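Local coordinates for adhesion and penetration protein autotransporter (Haemophilus influenzae, PDB 3SYJ) that promotes adherence to and invasion of host cells, is probably a serine protease, and self-associates between bacterial cells to drive aggregation, at residues Gly58-Val63 / Val75-Val80; Asn65-Ser70 / Asp260-Arg265; Asp565-Leu570 / Thr682-Val687; Val512-Asn517 / Lys535-Asn540. All blocks are in the same frame, centred on the assembly; numbering follows the deposited sequence.

Interaction 1 of 4, residues Gly58-Val63 / Val75-Val80; sequences GVAALV and VGYTDV
This is a buried, largely apolar side-chain contact inside the serine protease domain, whose family belongs to the chymotrypsin-like PA clan. It joins the turn leading into strand 61-64 to the loop leading into strand 79-80, and no hydrogen bond runs directly between the two segments. The main evidence is a CH-pi contact of V59 with the Y77 ring. The CG2 methyl of V59 stands 4.2 Å from the centroid of that ring and only 18° off its normal, so it lies over the face. It is displaced toward one rim, where V59 CG2 to Y77 CE1 measures 4.0 Å. A chi1 of 77° sets Y77 CG between its backbone N and carbonyl carbon, which turns the ring toward V59; the two side chains then pass alongside one another in opposite directions. The ring is further fixed at its phenolic end, where OH hydrogen-bonds to H117 NE2, while the methyl CG1 of V80 sits at its edge in the ring plane. A60 adds a looser contact, its CB 4.5 Å from V80 CG1. I68 of strand 67-69 touches A60, Y77 and V80. The side chain of V59 is about 7 Å from that of S218, the active-site serine by similarity, which with H73 and D115 forms an arrangement consistent with a catalytic triad. At the phenolic end, A60 CB lies 4.4 Å from Y77 OH.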
loop_
_atom_site.group_PDB
_atom_site.type_symbol
_atom_site.label_atom_id
_atom_site.label_comp_id
_atom_site.label_asym_id
_atom_site.label_seq_id
_atom_site.Cartn_x
_atom_site.Cartn_y
_atom_site.Cartn_z
ATOM N N GLY A 58 39.053 -29.614 -43.146
ATOM C CA GLY A 58 38.235 -29.400 -44.322
ATOM C C GLY A 58 38.215 -30.502 -45.365
ATOM O O GLY A 58 37.484 -30.399 -46.348
ATOM N N VAL A 59 38.993 -31.561 -45.183
ATOM C CA VAL A 59 39.063 -32.559 -46.250
ATOM C C VAL A 59 38.106 -33.740 -46.070
ATOM O O VAL A 59 38.064 -34.634 -46.920
ATOM C CB VAL A 59 40.496 -33.086 -46.477
ATOM C CG1 VAL A 59 41.453 -31.932 -46.739
ATOM C CG2 VAL A 59 40.953 -33.906 -45.293
ATOM N N ALA A 60 37.328 -33.753 -44.988
ATOM C CA ALA A 60 36.426 -34.890 -44.752
ATOM C C ALA A 60 35.161 -34.558 -43.974
ATOM O O ALA A 60 35.081 -33.539 -43.279
ATOM C CB ALA A 60 37.171 -36.043 -44.078
ATOM N N ALA A 61 34.173 -35.436 -44.091
ATOM C CA ALA A 61 32.911 -35.235 -43.400
ATOM C C ALA A 61 32.460 -36.519 -42.707
ATOM O O ALA A 61 32.722 -37.625 -43.189
ATOM C CB ALA A 61 31.846 -34.735 -44.367
ATOM N N LEU A 62 31.794 -36.358 -41.571
ATOM C CA LEU A 62 31.393 -37.486 -40.735
ATOM C C LEU A 62 30.070 -38.093 -41.217
ATOM O O LEU A 62 29.016 -37.468 -41.102
ATOM C CB LEU A 62 31.288 -37.031 -39.272
ATOM C CG LEU A 62 31.147 -38.091 -38.172
ATOM C CD1 LEU A 62 32.401 -38.957 -38.033
ATOM C CD2 LEU A 62 30.820 -37.409 -36.861
ATOM N N VAL A 63 30.133 -39.309 -41.760
ATOM C CA VAL A 63 28.952 -39.945 -42.336
ATOM C C VAL A 63 28.406 -41.095 -41.469
ATOM O O VAL A 63 27.303 -41.591 -41.707
ATOM C CB VAL A 63 29.227 -40.462 -43.775
ATOM C CG1 VAL A 63 29.652 -39.320 -44.699
ATOM C CG2 VAL A 63 30.287 -41.542 -43.758
ATOM N N VAL A 75 46.214 -38.789 -49.856
ATOM C CA VAL A 75 46.934 -39.979 -49.421
ATOM C C VAL A 75 47.791 -39.760 -48.183
ATOM O O VAL A 75 48.410 -40.698 -47.689
ATOM C CB VAL A 75 47.845 -40.522 -50.553
ATOM C CG1 VAL A 75 47.017 -40.943 -51.745
ATOM C CG2 VAL A 75 48.874 -39.474 -50.950
ATOM N N GLY A 76 47.821 -38.533 -47.676
ATOM C CA GLY A 76 48.721 -38.195 -46.586
ATOM C C GLY A 76 48.157 -38.125 -45.171
ATOM O O GLY A 76 48.849 -38.488 -44.213
ATOM N N TYR A 77 46.923 -37.650 -45.020
ATOM C CA TYR A 77 46.378 -37.420 -43.682
ATOM C C TYR A 77 46.076 -38.741 -42.991
ATOM O O TYR A 77 45.680 -39.696 -43.634
ATOM C CB TYR A 77 45.148 -36.502 -43.717
ATOM C CG TYR A 77 43.860 -37.139 -44.183
ATOM C CD1 TYR A 77 42.710 -37.070 -43.398
ATOM C CD2 TYR A 77 43.774 -37.782 -45.416
ATOM C CE1 TYR A 77 41.514 -37.636 -43.823
ATOM C CE2 TYR A 77 42.580 -38.352 -45.851
ATOM C CZ TYR A 77 41.452 -38.279 -45.047
ATOM O OH TYR A 77 40.258 -38.844 -45.454
ATOM N N THR A 78 46.280 -38.794 -41.680
ATOM C CA THR A 78 46.118 -40.042 -40.936
ATOM C C THR A 78 45.094 -39.916 -39.817
ATOM O O THR A 78 44.842 -40.874 -39.093
ATOM C CB THR A 78 47.449 -40.478 -40.314
ATOM O OG1 THR A 78 47.964 -39.407 -39.511
ATOM C CG2 THR A 78 48.448 -40.803 -41.396
ATOM N N ASP A 79 44.508 -38.732 -39.676
ATOM C CA ASP A 79 43.557 -38.476 -38.600
ATOM C C ASP A 79 42.725 -37.233 -38.872
ATOM O O ASP A 79 43.055 -36.429 -39.748
ATOM C CB ASP A 79 44.292 -38.341 -37.263
ATOM C CG ASP A 79 45.462 -37.383 -37.332
ATOM O OD1 ASP A 79 45.266 -36.236 -37.781
ATOM O OD2 ASP A 79 46.579 -37.775 -36.933
ATOM N N VAL A 80 41.637 -37.082 -38.122
ATOM C CA VAL A 80 40.790 -35.903 -38.242
ATOM C C VAL A 80 40.398 -35.420 -36.859
ATOM O O VAL A 80 40.500 -36.167 -35.886
ATOM C CB VAL A 80 39.511 -36.186 -39.065
ATOM C CG1 VAL A 80 39.858 -36.390 -40.539
ATOM C CG2 VAL A 80 38.770 -37.394 -38.515
#

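Interaction 2 of 4, residues Asn65-Ser70 / Asp260-Arg265; sequences NQYIVS and DEIFER
Helix 256-266 packs against strand 67-69 through Y67, which meets I262 and F263. Such packing of a helix from the C-terminal end of the protease on the strands is consistent with a chymotrypsin-like fold. Y67 is clasped at two ring positions: its CE1 meets I262 CG2 at 3.7 Å, and its CE2 meets F263 CD1 at 3.5 Å. The two rings are neither stacked nor edge-to-face; their centroids are 5.7 Å apart and the planes are inclined at 56°. F263 reaches the tyrosine because its CG is anti to the backbone N (chi1 -167°), which swings the ring back toward the strand although its first bond heads to the side. F259, earlier in the same helix, meets Y67 edge-to-face. A water bridges the segments by donating both to Y67 OH, at 2.8 Å, and to F263 O, at 3.1 Å, while lying over a face of the F263 ring near its rim. D266 OD2 is a further hydrogen-bond partner of Y67 OH. The chemistry therefore changes along one side chain: the ring is held by apolar contact, whereas the hydroxyl is held by two polar partners, a water and a carboxylate.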
loop_
_atom_site.group_PDB
_atom_site.type_symbol
_atom_site.label_atom_id
_atom_site.label_comp_id
_atom_site.label_asym_id
_atom_site.label_seq_id
_atom_site.Cartn_x
_atom_site.Cartn_y
_atom_site.Cartn_z
ATOM N N ASN A 65 29.184 -42.928 -37.133
ATOM C CA ASN A 65 29.842 -42.702 -35.852
ATOM C C ASN A 65 31.364 -42.849 -35.914
ATOM O O ASN A 65 32.093 -42.119 -35.238
ATOM C CB ASN A 65 29.241 -43.605 -34.770
ATOM C CG ASN A 65 27.781 -43.293 -34.496
ATOM O OD1 ASN A 65 26.959 -44.203 -34.331
ATOM N ND2 ASN A 65 27.445 -42.002 -34.451
ATOM N N GLN A 66 31.851 -43.788 -36.720
ATOM C CA GLN A 66 33.297 -43.954 -36.879
ATOM C C GLN A 66 33.740 -43.985 -38.340
ATOM O O GLN A 66 34.740 -44.615 -38.669
ATOM C CB GLN A 66 33.808 -45.200 -36.131
ATOM C CG GLN A 66 33.186 -46.534 -36.569
ATOM C CD GLN A 66 33.839 -47.763 -35.907
ATOM O OE1 GLN A 66 34.961 -47.691 -35.392
ATOM N NE2 GLN A 66 33.133 -48.896 -35.929
ATOM N N TYR A 67 33.002 -43.309 -39.219
ATOM C CA TYR A 67 33.374 -43.262 -40.635
ATOM C C TYR A 67 33.333 -41.853 -41.234
ATOM O O TYR A 67 32.449 -41.053 -40.930
ATOM C CB TYR A 67 32.502 -44.199 -41.471
ATOM C CG TYR A 67 32.651 -45.654 -41.118
ATOM C CD1 TYR A 67 33.557 -46.460 -41.789
ATOM C CD2 TYR A 67 31.880 -46.223 -40.112
ATOM C CE1 TYR A 67 33.692 -47.792 -41.470
ATOM C CE2 TYR A 67 32.007 -47.556 -39.781
ATOM C CZ TYR A 67 32.914 -48.336 -40.463
ATOM O OH TYR A 67 33.048 -49.664 -40.139
ATOM N N ILE A 68 34.306 -41.560 -42.090
ATOM C CA ILE A 68 34.330 -40.302 -42.820
ATOM C C ILE A 68 34.368 -40.589 -44.308
ATOM O O ILE A 68 34.484 -41.746 -44.729
ATOM C CB ILE A 68 35.547 -39.444 -42.443
ATOM C CG1 ILE A 68 36.842 -40.245 -42.612
ATOM C CG2 ILE A 68 35.402 -38.926 -41.021
ATOM C CD1 ILE A 68 38.096 -39.422 -42.414
ATOM N N VAL A 69 34.259 -39.532 -45.105
ATOM C CA VAL A 69 34.321 -39.654 -46.559
ATOM C C VAL A 69 35.243 -38.577 -47.114
ATOM O O VAL A 69 35.280 -37.457 -46.600
ATOM C CB VAL A 69 32.927 -39.549 -47.199
ATOM C CG1 VAL A 69 32.424 -38.112 -47.177
ATOM C CG2 VAL A 69 32.961 -40.072 -48.618
ATOM N N SER A 70 36.003 -38.928 -48.146
ATOM C CA SER A 70 36.945 -38.007 -48.779
ATOM C C SER A 70 37.413 -38.626 -50.091
ATOM O O SER A 70 36.911 -39.675 -50.481
ATOM C CB SER A 70 38.138 -37.737 -47.858
ATOM O OG SER A 70 38.932 -36.670 -48.338
ATOM N N ASP A 260 27.649 -48.958 -47.244
ATOM C CA ASP A 260 26.953 -50.063 -46.593
ATOM C C ASP A 260 27.786 -51.336 -46.632
ATOM O O ASP A 260 27.810 -52.096 -45.667
ATOM C CB ASP A 260 25.578 -50.304 -47.226
ATOM C CG ASP A 260 24.561 -49.243 -46.832
ATOM O OD1 ASP A 260 24.877 -48.420 -45.943
ATOM O OD2 ASP A 260 23.447 -49.230 -47.409
ATOM N N GLU A 261 28.480 -51.567 -47.741
ATOM C CA GLU A 261 29.347 -52.736 -47.830
ATOM C C GLU A 261 30.507 -52.665 -46.838
ATOM O O GLU A 261 30.894 -53.675 -46.258
ATOM C CB GLU A 261 29.874 -52.920 -49.250
ATOM C CG GLU A 261 28.804 -53.319 -50.247
ATOM C CD GLU A 261 29.326 -53.352 -51.665
ATOM O OE1 GLU A 261 30.562 -53.314 -51.839
ATOM O OE2 GLU A 261 28.504 -53.412 -52.605
ATOM N N ILE A 262 31.062 -51.471 -46.651
ATOM C CA ILE A 262 32.158 -51.283 -45.709
ATOM C C ILE A 262 31.643 -51.508 -44.297
ATOM O O ILE A 262 32.270 -52.180 -43.490
ATOM C CB ILE A 262 32.738 -49.849 -45.783
ATOM C CG1 ILE A 262 33.259 -49.535 -47.187
ATOM C CG2 ILE A 262 33.821 -49.647 -44.724
ATOM C CD1 ILE A 262 34.149 -50.602 -47.767
ATOM N N PHE A 263 30.483 -50.938 -44.007
ATOM C CA PHE A 263 29.949 -50.969 -42.660
ATOM C C PHE A 263 29.639 -52.391 -42.218
ATOM O O PHE A 263 30.017 -52.796 -41.121
ATOM C CB PHE A 263 28.699 -50.101 -42.571
ATOM C CG PHE A 263 28.244 -49.828 -41.161
ATOM C CD1 PHE A 263 28.824 -48.815 -40.415
ATOM C CD2 PHE A 263 27.223 -50.571 -40.591
ATOM C CE1 PHE A 263 28.401 -48.553 -39.128
ATOM C CE2 PHE A 263 26.797 -50.311 -39.302
ATOM C CZ PHE A 263 27.386 -49.301 -38.571
ATOM N N GLU A 264 28.948 -53.141 -43.073
ATOM C CA GLU A 264 28.536 -54.510 -42.754
ATOM C C GLU A 264 29.731 -55.446 -42.626
ATOM O O GLU A 264 29.658 -56.478 -41.958
ATOM C CB GLU A 264 27.548 -55.037 -43.798
ATOM C CG GLU A 264 26.144 -54.453 -43.642
ATOM C CD GLU A 264 25.296 -54.565 -44.903
ATOM O OE1 GLU A 264 25.844 -54.928 -45.972
ATOM O OE2 GLU A 264 24.078 -54.283 -44.824
ATOM N N ARG A 265 30.834 -55.074 -43.264
ATOM C CA ARG A 265 32.081 -55.814 -43.143
ATOM C C ARG A 265 32.663 -55.701 -41.726
ATOM O O ARG A 265 33.316 -56.621 -41.238
ATOM C CB ARG A 265 33.072 -55.289 -44.182
ATOM C CG ARG A 265 34.413 -55.991 -44.238
ATOM C CD ARG A 265 35.249 -55.419 -45.389
ATOM N NE ARG A 265 34.508 -55.444 -46.651
ATOM C CZ ARG A 265 34.678 -54.575 -47.646
ATOM N NH1 ARG A 265 35.567 -53.595 -47.539
ATOM N NH2 ARG A 265 33.947 -54.681 -48.751
HETATM O O HOH W 1 31.021 -51.086 -38.785
#

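Interaction 3 of 4, residues Asp565-Leu570 / Thr682-Val687; sequences DRTLLL and TTCQKV
T567 and L569 turn their side chains toward T682 and C684, while L568 and T683, between them, face away. This alternation is what two extended strands give when they meet by their faces. T567 lies nearest C684 and L569 nearest T682, but the two strands cross rather than run alongside one another, and the CA atoms of L569 and T682 are still 8.0 Å apart, too far for backbone pairing. Two side-chain touches fill the interval. The CD2 branch of L569 meets the CG2 methyl of T682 at 3.9 Å, the two side chains meeting at a slant. One step along, the methyl CG2 of T567 comes to 4.1 Å from the sulfur SG of C684. In both threonines the methyl is the branch that touches; for T567 a chi1 of -59° places OG1 beside the backbone N and sends CG2 anti to it, toward the sulfur. That sulfur is disulfide-bonded to C673, which joins strands 669-675 and 682-688 into a covalently braced antiparallel hairpin. L569 also touches C673, so both ends of the disulfide bear on the 565-570 segment. Strand 567-575 belongs to the beta-solenoid of the passenger domain, with L568 directed to I537 and L587 on its other face, so the hairpin packs on the outside of the coil. With no hydrogen bond crossing, the two segments themselves meet only through apolar branches and sulfur; the disulfide braces the hairpin, and a hydrogen bond from R675 to N540 OD1 is a further tie to the solenoid.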
loop_
_atom_site.group_PDB
_atom_site.type_symbol
_atom_site.label_atom_id
_atom_site.label_comp_id
_atom_site.label_asym_id
_atom_site.label_seq_id
_atom_site.Cartn_x
_atom_site.Cartn_y
_atom_site.Cartn_z
ATOM N N ASP A 565 41.466 -9.852 -5.063
ATOM C CA ASP A 565 41.724 -9.615 -6.483
ATOM C C ASP A 565 41.552 -10.858 -7.360
ATOM O O ASP A 565 42.480 -11.257 -8.066
ATOM C CB ASP A 565 43.132 -9.042 -6.682
ATOM C CG ASP A 565 43.297 -8.359 -8.033
ATOM O OD1 ASP A 565 42.337 -8.401 -8.833
ATOM O OD2 ASP A 565 44.379 -7.780 -8.294
ATOM N N ARG A 566 40.371 -11.467 -7.314
ATOM C CA ARG A 566 40.060 -12.611 -8.163
ATOM C C ARG A 566 38.700 -12.385 -8.790
ATOM O O ARG A 566 37.770 -11.977 -8.108
ATOM C CB ARG A 566 40.039 -13.907 -7.350
ATOM C CG ARG A 566 41.336 -14.221 -6.630
ATOM C CD ARG A 566 42.482 -14.447 -7.603
ATOM N NE ARG A 566 43.461 -15.378 -7.046
ATOM C CZ ARG A 566 44.609 -15.011 -6.484
ATOM N NH1 ARG A 566 44.936 -13.724 -6.410
ATOM N NH2 ARG A 566 45.433 -15.934 -5.999
ATOM N N THR A 567 38.576 -12.646 -10.084
ATOM C CA THR A 567 37.328 -12.357 -10.780
ATOM C C THR A 567 36.704 -13.600 -11.372
ATOM O O THR A 567 37.398 -14.459 -11.913
ATOM C CB THR A 567 37.534 -11.333 -11.907
ATOM O OG1 THR A 567 38.066 -10.129 -11.353
ATOM C CG2 THR A 567 36.222 -11.030 -12.609
ATOM N N LEU A 568 35.385 -13.682 -11.252
ATOM C CA LEU A 568 34.602 -14.721 -11.897
ATOM C C LEU A 568 33.650 -14.066 -12.892
ATOM O O LEU A 568 32.818 -13.237 -12.522
ATOM C CB LEU A 568 33.812 -15.531 -10.860
ATOM C CG LEU A 568 32.809 -16.577 -11.370
ATOM C CD1 LEU A 568 33.447 -17.537 -12.367
ATOM C CD2 LEU A 568 32.195 -17.355 -10.196
ATOM N N LEU A 569 33.786 -14.430 -14.158
ATOM C CA LEU A 569 32.910 -13.897 -15.181
ATOM C C LEU A 569 31.839 -14.917 -15.538
ATOM O O LEU A 569 32.147 -16.054 -15.894
ATOM C CB LEU A 569 33.715 -13.512 -16.426
ATOM C CG LEU A 569 32.925 -13.261 -17.720
ATOM C CD1 LEU A 569 31.948 -12.104 -17.553
ATOM C CD2 LEU A 569 33.867 -13.009 -18.903
ATOM N N LEU A 570 30.581 -14.512 -15.424
ATOM C CA LEU A 570 29.475 -15.334 -15.899
ATOM C C LEU A 570 28.860 -14.662 -17.122
ATOM O O LEU A 570 28.273 -13.581 -17.018
ATOM C CB LEU A 570 28.430 -15.516 -14.797
ATOM C CG LEU A 570 29.001 -16.065 -13.489
ATOM C CD1 LEU A 570 27.977 -16.009 -12.368
ATOM C CD2 LEU A 570 29.500 -17.483 -13.694
ATOM N N THR A 682 40.523 -14.749 -19.988
ATOM C CA THR A 682 39.574 -13.703 -19.622
ATOM C C THR A 682 40.310 -12.406 -19.335
ATOM O O THR A 682 41.328 -12.405 -18.652
ATOM C CB THR A 682 38.730 -14.099 -18.388
ATOM O OG1 THR A 682 38.082 -15.349 -18.641
ATOM C CG2 THR A 682 37.673 -13.039 -18.079
ATOM N N THR A 683 39.799 -11.303 -19.865
ATOM C CA THR A 683 40.428 -10.006 -19.654
ATOM C C THR A 683 39.426 -8.990 -19.126
ATOM O O THR A 683 38.328 -8.859 -19.662
ATOM C CB THR A 683 41.037 -9.474 -20.957
ATOM O OG1 THR A 683 42.074 -10.363 -21.392
ATOM C CG2 THR A 683 41.614 -8.089 -20.745
ATOM N N CYS A 684 39.802 -8.284 -18.065
ATOM C CA CYS A 684 38.972 -7.208 -17.528
ATOM C C CYS A 684 39.713 -5.897 -17.651
ATOM O O CYS A 684 40.837 -5.778 -17.177
ATOM C CB CYS A 684 38.629 -7.451 -16.060
ATOM S SG CYS A 684 37.568 -8.874 -15.769
ATOM N N GLN A 685 39.082 -4.911 -18.276
ATOM C CA GLN A 685 39.744 -3.642 -18.526
ATOM C C GLN A 685 38.750 -2.508 -18.747
ATOM O O GLN A 685 37.643 -2.718 -19.251
ATOM C CB GLN A 685 40.634 -3.762 -19.755
ATOM C CG GLN A 685 39.848 -3.624 -21.043
ATOM C CD GLN A 685 40.498 -4.336 -22.206
ATOM O OE1 GLN A 685 41.680 -4.130 -22.493
ATOM N NE2 GLN A 685 39.724 -5.176 -22.892
ATOM N N LYS A 686 39.175 -1.304 -18.380
ATOM C CA LYS A 686 38.386 -0.098 -18.580
ATOM C C LYS A 686 38.293 0.212 -20.063
ATOM O O LYS A 686 39.300 0.245 -20.757
ATOM C CB LYS A 686 39.034 1.080 -17.853
ATOM C CG LYS A 686 39.140 0.910 -16.352
ATOM C CD LYS A 686 37.989 1.587 -15.637
ATOM C CE LYS A 686 38.309 1.779 -14.165
ATOM N NZ LYS A 686 37.533 2.906 -13.586
ATOM N N VAL A 687 37.077 0.438 -20.542
ATOM C CA VAL A 687 36.834 0.701 -21.951
ATOM C C VAL A 687 35.935 1.920 -22.058
ATOM O O VAL A 687 34.945 2.040 -21.336
ATOM C CB VAL A 687 36.121 -0.494 -22.644
ATOM C CG1 VAL A 687 35.801 -0.171 -24.104
ATOM C CG2 VAL A 687 36.951 -1.767 -22.535
#

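Interaction 4 of 4, residues Val512-Asn517 / Lys535-Asn540; sequences VTITGN and KEIAYN
The backbone N of N517 donates to an ordered water at 2.6 Å, the shortest polar bond of this contact. The same water lies 3.5 Å from the carbonyl O of K535, a weak interaction for which other acceptors compete, so it links the two backbones only loosely. Direct contact is apolar and centres on I537, which inserts its two methyls against three residues of 512-517. Its CD1 meets I514 CG2 at 3.6 Å and also reaches the backbone, where I537 CD1 to G516 CA is 3.7 Å. Its other branch runs alongside the N517 amide group, with I537 CG2 4.0 Å from N517 CG. The isoleucine can serve both because chi1 of 64° puts CG1 between the backbone N and the carbonyl carbon, and chi2 of -176° then extends the chain fully toward I514. Strands 510-514 and 536-539 belong to the beta-helix of the passenger domain. They do not pair with each other; 510-514 pairs in parallel with 487-489 and 555-559, and 536-539 with 567-575, so I514 and I537 meet across the interior from different faces of the solenoid. L568, on strand 567-575, touches both and continues the apolar filling into the next coil. Where 512-517 leaves its strand, G516 takes a phi of 83°, a backbone conformation in which a CB would jam against the carbonyl O of T515, and its bare CA lies against the isoleucine methyl. K535 starts away from 512-517 at its first bond, and its NZ forms a salt bridge with D565 OD2.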
loop_
_atom_site.group_PDB
_atom_site.type_symbol
_atom_site.label_atom_id
_atom_site.label_comp_id
_atom_site.label_asym_id
_atom_site.label_seq_id
_atom_site.Cartn_x
_atom_site.Cartn_y
_atom_site.Cartn_z
ATOM N N VAL A 512 27.186 -25.761 -5.887
ATOM C CA VAL A 512 28.454 -25.660 -6.592
ATOM C C VAL A 512 29.239 -24.502 -6.001
ATOM O O VAL A 512 28.761 -23.368 -5.959
ATOM C CB VAL A 512 28.276 -25.409 -8.108
ATOM C CG1 VAL A 512 29.620 -25.505 -8.826
ATOM C CG2 VAL A 512 27.300 -26.391 -8.709
ATOM N N THR A 513 30.445 -24.790 -5.534
ATOM C CA THR A 513 31.324 -23.744 -5.039
ATOM C C THR A 513 32.463 -23.528 -6.035
ATOM O O THR A 513 33.044 -24.482 -6.541
ATOM C CB THR A 513 31.867 -24.098 -3.634
ATOM O OG1 THR A 513 30.762 -24.339 -2.750
ATOM C CG2 THR A 513 32.733 -22.973 -3.068
ATOM N N ILE A 514 32.750 -22.267 -6.337
ATOM C CA ILE A 514 33.880 -21.909 -7.183
ATOM C C ILE A 514 34.862 -21.084 -6.359
ATOM O O ILE A 514 34.489 -20.055 -5.791
ATOM C CB ILE A 514 33.427 -21.125 -8.425
ATOM C CG1 ILE A 514 32.531 -22.009 -9.300
ATOM C CG2 ILE A 514 34.628 -20.645 -9.224
ATOM C CD1 ILE A 514 31.802 -21.258 -10.386
ATOM N N THR A 515 36.106 -21.552 -6.269
ATOM C CA THR A 515 37.110 -20.908 -5.414
ATOM C C THR A 515 38.185 -20.129 -6.182
ATOM O O THR A 515 38.974 -19.397 -5.587
ATOM C CB THR A 515 37.807 -21.935 -4.501
ATOM O OG1 THR A 515 38.456 -22.931 -5.306
ATOM C CG2 THR A 515 36.786 -22.609 -3.591
ATOM N N GLY A 516 38.212 -20.279 -7.500
ATOM C CA GLY A 516 39.191 -19.584 -8.314
ATOM C C GLY A 516 40.514 -20.323 -8.343
ATOM O O GLY A 516 40.677 -21.340 -7.676
ATOM N N ASN A 517 41.458 -19.817 -9.125
ATOM C CA ASN A 517 42.752 -20.463 -9.254
ATOM C C ASN A 517 43.516 -20.406 -7.940
ATOM O O ASN A 517 43.513 -19.385 -7.249
ATOM C CB ASN A 517 43.575 -19.830 -10.378
ATOM C CG ASN A 517 43.057 -20.193 -11.753
ATOM O OD1 ASN A 517 43.029 -19.364 -12.658
ATOM N ND2 ASN A 517 42.641 -21.440 -11.916
ATOM N N LYS A 535 44.115 -14.353 -12.559
ATOM C CA LYS A 535 43.216 -13.828 -11.544
ATOM C C LYS A 535 41.770 -13.987 -11.984
ATOM O O LYS A 535 40.870 -14.083 -11.151
ATOM C CB LYS A 535 43.528 -12.354 -11.265
ATOM C CG LYS A 535 44.774 -12.155 -10.420
ATOM C CD LYS A 535 44.961 -10.712 -9.983
ATOM C CE LYS A 535 45.786 -9.908 -10.977
ATOM N NZ LYS A 535 46.519 -8.799 -10.277
ATOM N N GLU A 536 41.562 -14.022 -13.297
ATOM C CA GLU A 536 40.227 -14.079 -13.880
ATOM C C GLU A 536 39.902 -15.466 -14.405
ATOM O O GLU A 536 40.680 -16.053 -15.163
ATOM C CB GLU A 536 40.101 -13.085 -15.034
ATOM C CG GLU A 536 40.539 -11.682 -14.704
ATOM C CD GLU A 536 42.024 -11.476 -14.926
ATOM O OE1 GLU A 536 42.725 -12.466 -15.227
ATOM O OE2 GLU A 536 42.486 -10.319 -14.808
ATOM N N ILE A 537 38.746 -15.984 -14.002
ATOM C CA ILE A 537 38.217 -17.209 -14.579
ATOM C C ILE A 537 36.822 -16.903 -15.072
ATOM O O ILE A 537 36.226 -15.908 -14.669
ATOM C CB ILE A 537 38.169 -18.371 -13.568
ATOM C CG1 ILE A 537 37.205 -18.060 -12.418
ATOM C CG2 ILE A 537 39.561 -18.671 -13.053
ATOM C CD1 ILE A 537 37.170 -19.121 -11.325
ATOM N N ALA A 538 36.296 -17.749 -15.948
ATOM C CA ALA A 538 35.016 -17.451 -16.555
ATOM C C ALA A 538 34.205 -18.709 -16.781
ATOM O O ALA A 538 34.752 -19.803 -16.913
ATOM C CB ALA A 538 35.225 -16.710 -17.874
ATOM N N TYR A 539 32.891 -18.544 -16.823
ATOM C CA TYR A 539 32.002 -19.643 -17.127
ATOM C C TYR A 539 31.018 -19.168 -18.186
ATOM O O TYR A 539 30.213 -18.276 -17.936
ATOM C CB TYR A 539 31.261 -20.089 -15.862
ATOM C CG TYR A 539 30.292 -21.230 -16.082
ATOM C CD1 TYR A 539 30.754 -22.499 -16.406
ATOM C CD2 TYR A 539 28.914 -21.045 -15.945
ATOM C CE1 TYR A 539 29.875 -23.550 -16.606
ATOM C CE2 TYR A 539 28.024 -22.093 -16.142
ATOM C CZ TYR A 539 28.514 -23.344 -16.472
ATOM O OH TYR A 539 27.661 -24.408 -16.678
ATOM N N ASN A 540 31.091 -19.766 -19.370
ATOM C CA ASN A 540 30.259 -19.353 -20.496
ATOM C C ASN A 540 28.860 -19.970 -20.496
ATOM O O ASN A 540 28.023 -19.623 -21.337
ATOM C CB ASN A 540 30.948 -19.723 -21.809
ATOM C CG ASN A 540 32.196 -18.911 -22.065
ATOM O OD1 ASN A 540 32.961 -18.618 -21.144
ATOM N ND2 ASN A 540 32.411 -18.538 -23.325
HETATM O O HOH W 2 41.228 -17.407 -10.190
#

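Overall arrangement
The four contacts form two pairs. Interactions 1 and 2 lie in the N-terminal protease domain with centres 13 Å apart, and they share the antiparallel strands 61-64 and 67-69. Their segments alternate along the chain; helix 256-266 packs on strand 67-69. Interactions 3 and 4 follow both in sequence, interaction 4 closing before interaction 3 opens. They lie in the beta-helical stem with centres 11 Å apart, joined through the neighbouring parallel strands 536-539 and 567-575; interaction 4 fills the interior and interaction 3 fastens a hairpin outside. Between the pairs the centres are 36 to 47 Å apart: they occupy separate parts of one passenger domain and do not touch.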